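Local coordinates for CRISPR-associated protein, Cse1 family (Acidimicrobium ferrooxidans, PDB 4H3T) that probably serves as the large Cse1 subunit of a type I-E CRISPR Cascade complex, taking part in recognition of invading DNA, at residues A179-P192 and D240-D252. The protein carries 1 engineered substitution. Numbering follows the deposited sequence.
Sequences AKGNPKVKGGKDTP and DPLGPTRVMRAPD
N182 and T245 bring the two backbones nearest, 4.8 Å between their CA atoms, where 179-192, a loop folded through three beta turns, meets the bend at 244-246. The main link is a side-on salt bridge. R246 gives NE to OD2 of D190 (2.7 Å) and NH1 to OD1 of D190 (3.0 Å). Both oxygens lie close to the guanidinium plane. The carboxylate is turned 50° from that plane, so both N-H groups meet it from out of its own plane. CG of R246 sits between its backbone N and carbonyl carbon (chi1 73°), and the chain then runs extended to NE, reaching the loop. ND2 of N182 also donates to OD2 of D190, at 2.7 Å, on the anti lone pair. OD1 of N182 accepts from the backbone N of K184, forming an Asx turn, and a water joins the same OD1 to the backbone N of R246. Replacing D190 by an alanine would probably leave NE and NH1 of R246 without their carboxylate and ND2 of N182 without its acceptor. K184, extended beyond CG, donates a hydrogen bond from NZ to O of R246 (2.9 Å), from above that carbonyl plane. At the other end, the P244 ring packs on the 179-182 turn, with its CB 4.0 Å from CB of A179. T245 CG2 lies against P183 CD. The contact joins the loop between helices 157-170 and 196-199 to the approach to strand 248-249. Strand 275-289 backs it: A179, P192 and R246 touch that strand, and NH2 of R246 forms a second salt bridge there, with E288.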
ATOM      1  N   ALA A 179      13.399  23.718  13.447  1.00 48.20           N
ATOM      2  CA  ALA A 179      13.427  24.829  12.509  1.00 47.98           C
ATOM      3  C   ALA A 179      13.380  26.146  13.272  1.00 50.44           C
ATOM      4  O   ALA A 179      12.589  26.307  14.223  1.00 47.22           O
ATOM      5  CB  ALA A 179      12.256  24.748  11.544  1.00 48.23           C
ATOM      6  N   LYS A 180      14.153  27.120  12.797  1.00 46.83           N
ATOM      7  CA  LYS A 180      14.099  28.462  13.351  1.00 49.62           C
ATOM      8  C   LYS A 180      12.711  29.046  13.090  1.00 52.66           C
ATOM      9  O   LYS A 180      12.158  28.855  11.999  1.00 48.77           O
ATOM     10  CB  LYS A 180      15.167  29.327  12.686  1.00 52.35           C
ATOM     11  CG  LYS A 180      15.283  30.737  13.258  1.00 64.87           C
ATOM     12  CD  LYS A 180      16.363  31.517  12.475  1.00 72.04           C
ATOM     13  CE  LYS A 180      16.840  32.746  13.215  1.00 95.36           C
ATOM     14  NZ  LYS A 180      18.022  33.371  12.556  1.00103.98           N
ATOM     15  N   GLY A 181      12.136  29.682  14.096  1.00 50.56           N
ATOM     16  CA  GLY A 181      10.792  30.251  13.996  1.00 51.61           C
ATOM     17  C   GLY A 181       9.681  29.293  14.408  1.00 56.92           C
ATOM     18  O   GLY A 181       8.507  29.671  14.385  1.00 56.53           O
ATOM     19  N   ASN A 182      10.015  28.045  14.781  1.00 50.59           N
ATOM     20  CA  ASN A 182       9.013  27.125  15.270  1.00 50.72           C
ATOM     21  C   ASN A 182       9.089  27.202  16.807  1.00 55.60           C
ATOM     22  O   ASN A 182      10.052  26.680  17.381  1.00 53.52           O
ATOM     23  CB  ASN A 182       9.244  25.744  14.760  1.00 45.93           C
ATOM     24  CG  ASN A 182       8.328  24.713  15.366  1.00 53.81           C
ATOM     25  OD1 ASN A 182       7.371  25.026  16.075  1.00 49.47           O
ATOM     26  ND2 ASN A 182       8.636  23.460  15.171  1.00 47.80           N
ATOM     27  N   PRO A 183       8.097  27.788  17.481  1.00 53.02           N
ATOM     28  CA  PRO A 183       8.190  27.928  18.946  1.00 54.72           C
ATOM     29  C   PRO A 183       7.956  26.625  19.715  1.00 59.03           C
ATOM     30  O   PRO A 183       8.145  26.623  20.906  1.00 59.93           O
ATOM     31  CB  PRO A 183       7.135  28.994  19.253  1.00 56.94           C
ATOM     32  CG  PRO A 183       6.099  28.763  18.249  1.00 60.46           C
ATOM     33  CD  PRO A 183       6.881  28.470  16.980  1.00 56.27           C
ATOM     34  N   LYS A 184       7.658  25.509  19.043  1.00 55.73           N
ATOM     35  CA  LYS A 184       7.550  24.202  19.703  1.00 55.19           C
ATOM     36  C   LYS A 184       8.910  23.540  19.903  1.00 59.11           C
ATOM     37  O   LYS A 184       8.983  22.499  20.574  1.00 60.91           O
ATOM     38  CB  LYS A 184       6.699  23.255  18.864  1.00 53.62           C
ATOM     39  CG  LYS A 184       5.247  23.669  18.859  1.00 56.17           C
ATOM     40  CD  LYS A 184       4.456  22.855  17.847  1.00 55.95           C
ATOM     41  CE  LYS A 184       3.008  23.323  17.825  1.00 70.05           C
ATOM     42  NZ  LYS A 184       2.206  22.550  16.872  1.00 81.13           N
ATOM     43  N   VAL A 185       9.967  24.091  19.286  1.00 51.32           N
ATOM     44  CA  VAL A 185      11.309  23.523  19.397  1.00 48.92           C
ATOM     45  C   VAL A 185      11.772  23.589  20.866  1.00 54.56           C
ATOM     46  O   VAL A 185      11.639  24.626  21.488  1.00 56.18           O
ATOM     47  CB  VAL A 185      12.283  24.216  18.412  1.00 51.39           C
ATOM     48  CG1 VAL A 185      13.763  23.910  18.739  1.00 51.52           C
ATOM     49  CG2 VAL A 185      11.935  23.842  16.972  1.00 48.15           C
ATOM     50  N   LYS A 186      12.222  22.436  21.420  1.00 51.16           N
ATOM     51  CA  LYS A 186      12.746  22.252  22.804  1.00 51.96           C
ATOM     52  C   LYS A 186      13.932  21.305  22.711  1.00 54.72           C
ATOM     53  O   LYS A 186      13.851  20.333  21.979  1.00 51.00           O
ATOM     54  CB  LYS A 186      11.666  21.669  23.763  1.00 54.19           C
ATOM     55  CG  LYS A 186      10.507  22.609  24.032  1.00 67.98           C
ATOM     56  CD  LYS A 186       9.383  21.945  24.852  1.00 88.47           C
ATOM     57  CE  LYS A 186       8.110  22.782  24.891  1.00 97.15           C
ATOM     58  NZ  LYS A 186       7.329  22.723  23.607  1.00107.06           N
ATOM     59  N   GLY A 187      15.019  21.582  23.424  1.00 54.69           N
ATOM     60  CA  GLY A 187      16.222  20.765  23.294  1.00 54.75           C
ATOM     61  C   GLY A 187      16.699  20.663  21.840  1.00 58.18           C
ATOM     62  O   GLY A 187      17.215  19.619  21.425  1.00 58.20           O
ATOM     63  N   GLY A 188      16.522  21.763  21.091  1.00 54.04           N
ATOM     64  CA  GLY A 188      16.912  21.909  19.698  1.00 52.83           C
ATOM     65  C   GLY A 188      16.104  21.130  18.664  1.00 52.04           C
ATOM     66  O   GLY A 188      16.414  21.184  17.473  1.00 50.62           O
ATOM     67  N   LYS A 189      15.060  20.416  19.082  1.00 48.70           N
ATOM     68  CA  LYS A 189      14.287  19.570  18.172  1.00 47.80           C
ATOM     69  C   LYS A 189      12.768  19.760  18.329  1.00 52.29           C
ATOM     70  O   LYS A 189      12.293  20.349  19.304  1.00 51.54           O
ATOM     71  CB  LYS A 189      14.675  18.095  18.451  1.00 50.76           C
ATOM     72  CG  LYS A 189      14.274  17.557  19.790  1.00 64.81           C
ATOM     73  CD  LYS A 189      14.731  16.103  19.896  1.00 67.46           C
ATOM     74  CE  LYS A 189      14.490  15.391  21.207  1.00 77.40           C
ATOM     75  NZ  LYS A 189      14.770  13.917  21.099  1.00 75.31           N
ATOM     76  N   ASP A 190      12.020  19.309  17.321  1.00 47.01           N
ATOM     77  CA  ASP A 190      10.551  19.196  17.405  1.00 45.84           C
ATOM     78  C   ASP A 190      10.197  17.877  16.685  1.00 49.09           C
ATOM     79  O   ASP A 190      10.280  17.826  15.459  1.00 45.14           O
ATOM     80  CB  ASP A 190       9.832  20.409  16.839  1.00 47.62           C
ATOM     81  CG  ASP A 190       8.304  20.299  16.850  1.00 51.29           C
ATOM     82  OD1 ASP A 190       7.767  19.387  17.523  1.00 52.01           O
ATOM     83  OD2 ASP A 190       7.644  21.084  16.135  1.00 53.20           O
ATOM     84  N   THR A 191       9.879  16.831  17.455  1.00 47.48           N
ATOM     85  CA  THR A 191       9.681  15.473  16.970  1.00 47.37           C
ATOM     86  C   THR A 191       8.317  15.223  16.352  1.00 47.68           C
ATOM     87  O   THR A 191       7.306  15.273  17.036  1.00 47.03           O
ATOM     88  CB  THR A 191       9.952  14.461  18.105  1.00 52.13           C
ATOM     89  OG1 THR A 191      11.283  14.715  18.580  1.00 52.53           O
ATOM     90  CG2 THR A 191       9.916  12.993  17.621  1.00 50.67           C
ATOM     91  N   PRO A 192       8.253  14.882  15.060  1.00 42.16           N
ATOM     92  CA  PRO A 192       6.933  14.595  14.461  1.00 41.72           C
ATOM     93  C   PRO A 192       6.479  13.159  14.669  1.00 44.64           C
ATOM     94  O   PRO A 192       7.268  12.273  14.989  1.00 44.40           O
ATOM     95  CB  PRO A 192       7.186  14.840  12.962  1.00 42.14           C
ATOM     96  CG  PRO A 192       8.622  14.411  12.771  1.00 43.76           C
ATOM     97  CD  PRO A 192       9.336  14.756  14.058  1.00 42.36           C
ATOM     98  N   ASP A 240      -1.731  29.222   0.527  1.00 49.64           N
ATOM     99  CA  ASP A 240      -0.601  30.056   0.895  1.00 51.01           C
ATOM    100  C   ASP A 240       0.594  29.169   1.288  1.00 52.07           C
ATOM    101  O   ASP A 240       0.390  28.142   1.966  1.00 52.53           O
ATOM    102  CB  ASP A 240      -0.925  30.929   2.095  1.00 54.54           C
ATOM    103  CG  ASP A 240      -1.944  32.015   1.848  1.00 69.60           C
ATOM    104  OD1 ASP A 240      -2.146  32.381   0.668  1.00 70.05           O
ATOM    105  OD2 ASP A 240      -2.562  32.464   2.824  1.00 74.61           O
ATOM    106  N   PRO A 241       1.794  29.546   0.870  1.00 46.65           N
ATOM    107  CA  PRO A 241       2.966  28.773   1.263  1.00 46.73           C
ATOM    108  C   PRO A 241       3.095  28.723   2.783  1.00 49.56           C
ATOM    109  O   PRO A 241       2.753  29.684   3.472  1.00 48.23           O
ATOM    110  CB  PRO A 241       4.152  29.545   0.636  1.00 48.85           C
ATOM    111  CG  PRO A 241       3.595  30.860   0.254  1.00 56.72           C
ATOM    112  CD  PRO A 241       2.156  30.730   0.061  1.00 52.09           C
ATOM    113  N   LEU A 242       3.658  27.644   3.281  1.00 45.47           N
ATOM    114  CA  LEU A 242       3.829  27.440   4.716  1.00 44.80           C
ATOM    115  C   LEU A 242       5.196  27.956   5.246  1.00 49.67           C
ATOM    116  O   LEU A 242       6.082  28.345   4.500  1.00 50.84           O
ATOM    117  CB  LEU A 242       3.644  25.951   5.007  1.00 42.45           C
ATOM    118  CG  LEU A 242       2.260  25.413   4.587  1.00 46.81           C
ATOM    119  CD1 LEU A 242       2.100  23.961   4.873  1.00 48.14           C
ATOM    120  CD2 LEU A 242       1.123  26.167   5.273  1.00 53.34           C
ATOM    121  N   GLY A 243       5.263  28.087   6.548  1.00 46.57           N
ATOM    122  CA  GLY A 243       6.433  28.559   7.260  1.00 45.72           C
ATOM    123  C   GLY A 243       6.954  27.447   8.168  1.00 49.87           C
ATOM    124  O   GLY A 243       6.488  26.312   8.082  1.00 48.14           O
ATOM    125  N   PRO A 244       7.842  27.794   9.128  1.00 46.57           N
ATOM    126  CA  PRO A 244       8.362  26.790  10.078  1.00 44.96           C
ATOM    127  C   PRO A 244       7.370  26.281  11.133  1.00 49.06           C
ATOM    128  O   PRO A 244       7.623  25.243  11.724  1.00 49.34           O
ATOM    129  CB  PRO A 244       9.526  27.511  10.751  1.00 47.29           C
ATOM    130  CG  PRO A 244       9.217  28.963  10.612  1.00 53.68           C
ATOM    131  CD  PRO A 244       8.443  29.124   9.341  1.00 48.22           C
ATOM    132  N   THR A 245       6.234  26.960  11.338  1.00 46.73           N
ATOM    133  CA  THR A 245       5.234  26.573  12.325  1.00 47.02           C
ATOM    134  C   THR A 245       4.393  25.436  11.735  1.00 49.98           C
ATOM    135  O   THR A 245       4.284  25.309  10.508  1.00 47.01           O
ATOM    136  CB  THR A 245       4.410  27.764  12.731  1.00 55.04           C
ATOM    137  OG1 THR A 245       3.741  28.225  11.571  1.00 54.51           O
ATOM    138  CG2 THR A 245       5.263  28.881  13.322  1.00 50.12           C
ATOM    139  N   ARG A 246       3.802  24.627  12.611  1.00 47.57           N
ATOM    140  CA  ARG A 246       2.973  23.484  12.191  1.00 46.14           C
ATOM    141  C   ARG A 246       1.804  23.301  13.142  1.00 49.30           C
ATOM    142  O   ARG A 246       1.799  23.820  14.260  1.00 49.92           O
ATOM    143  CB  ARG A 246       3.834  22.215  12.130  1.00 43.72           C
ATOM    144  CG  ARG A 246       4.225  21.640  13.509  1.00 47.01           C
ATOM    145  CD  ARG A 246       5.472  20.807  13.444  1.00 48.90           C
ATOM    146  NE  ARG A 246       5.679  20.003  14.654  1.00 47.93           N
ATOM    147  CZ  ARG A 246       5.174  18.808  14.919  1.00 53.07           C
ATOM    148  NH1 ARG A 246       5.473  18.201  16.053  1.00 46.72           N
ATOM    149  NH2 ARG A 246       4.383  18.189  14.033  1.00 44.04           N
ATOM    150  N   VAL A 247       0.822  22.565  12.697  1.00 47.27           N
ATOM    151  CA  VAL A 247      -0.426  22.347  13.446  1.00 49.28           C
ATOM    152  C   VAL A 247      -0.889  20.936  13.264  1.00 52.03           C
ATOM    153  O   VAL A 247      -0.451  20.247  12.328  1.00 50.12           O
ATOM    154  CB  VAL A 247      -1.595  23.330  12.980  1.00 53.05           C
ATOM    155  CG1 VAL A 247      -1.264  24.807  13.204  1.00 53.74           C
ATOM    156  CG2 VAL A 247      -1.996  23.099  11.545  1.00 50.91           C
HETATM  157  N   MSE A 248      -1.855  20.548  14.091  1.00 49.65           N
HETATM  158  CA  MSE A 248      -2.701  19.377  13.863  1.00 50.32           C
HETATM  159  C   MSE A 248      -3.992  19.972  13.278  1.00 55.13           C
HETATM  160  O   MSE A 248      -4.528  20.887  13.883  1.00 55.25           O
HETATM  161  CB  MSE A 248      -3.003  18.519  15.082  1.00 53.43           C
HETATM  162  CG  MSE A 248      -4.025  17.403  14.688  1.00 63.18           C
HETATM  163 SE   MSE A 248      -4.489  16.215  16.069  0.61 74.93          SE
HETATM  164  CE  MSE A 248      -2.863  15.149  16.013  1.00 70.87           C
ATOM    165  N   ARG A 249      -4.463  19.469  12.139  1.00 48.87           N
ATOM    166  CA  ARG A 249      -5.603  20.013  11.399  1.00 50.29           C
ATOM    167  C   ARG A 249      -6.354  18.897  10.712  1.00 51.60           C
ATOM    168  O   ARG A 249      -5.741  17.959  10.184  1.00 46.97           O
ATOM    169  CB  ARG A 249      -5.025  20.995  10.317  1.00 52.43           C
ATOM    170  CG  ARG A 249      -5.989  21.638   9.404  1.00 66.96           C
ATOM    171  CD  ARG A 249      -5.356  22.823   8.672  1.00 53.77           C
ATOM    172  NE  ARG A 249      -4.471  22.463   7.557  1.00 52.50           N
ATOM    173  CZ  ARG A 249      -4.901  22.019   6.375  1.00 57.57           C
ATOM    174  NH1 ARG A 249      -6.192  21.806   6.169  1.00 47.66           N
ATOM    175  NH2 ARG A 249      -4.037  21.738   5.407  1.00 49.63           N
ATOM    176  N   ALA A 250      -7.660  19.072  10.586  1.00 49.85           N
ATOM    177  CA  ALA A 250      -8.518  18.188   9.810  1.00 49.51           C
ATOM    178  C   ALA A 250      -8.376  18.533   8.337  1.00 53.85           C
ATOM    179  O   ALA A 250      -8.549  19.683   7.978  1.00 56.30           O
ATOM    180  CB  ALA A 250      -9.981  18.334  10.246  1.00 51.43           C
ATOM    181  N   PRO A 251      -8.174  17.570   7.430  1.00 48.21           N
ATOM    182  CA  PRO A 251      -8.123  17.938   5.992  1.00 47.00           C
ATOM    183  C   PRO A 251      -9.487  18.410   5.468  1.00 52.96           C
ATOM    184  O   PRO A 251     -10.491  17.923   5.936  1.00 52.60           O
ATOM    185  CB  PRO A 251      -7.603  16.676   5.297  1.00 46.89           C
ATOM    186  CG  PRO A 251      -7.695  15.584   6.302  1.00 53.28           C
ATOM    187  CD  PRO A 251      -7.947  16.143   7.662  1.00 49.89           C
ATOM    188  N   ASP A 252      -9.507  19.380   4.530  1.00 49.18           N
ATOM    189  CA  ASP A 252     -10.745  19.908   3.962  1.00 52.97           C
ATOM    190  C   ASP A 252     -11.398  18.926   2.995  1.00 54.56           C
ATOM    191  O   ASP A 252     -12.565  19.039   2.677  1.00 54.02           O
ATOM    192  CB  ASP A 252     -10.462  21.215   3.224  1.00 55.38           C
ATOM    193  CG  ASP A 252      -9.949  22.325   4.127  1.00 65.75           C
ATOM    194  OD1 ASP A 252     -10.176  22.244   5.378  1.00 67.46           O
ATOM    195  OD2 ASP A 252      -9.283  23.252   3.605  1.00 66.52           O
TER
HETATM  196  O   HOH W   1       4.773  25.255  15.395  1.00 46.24           O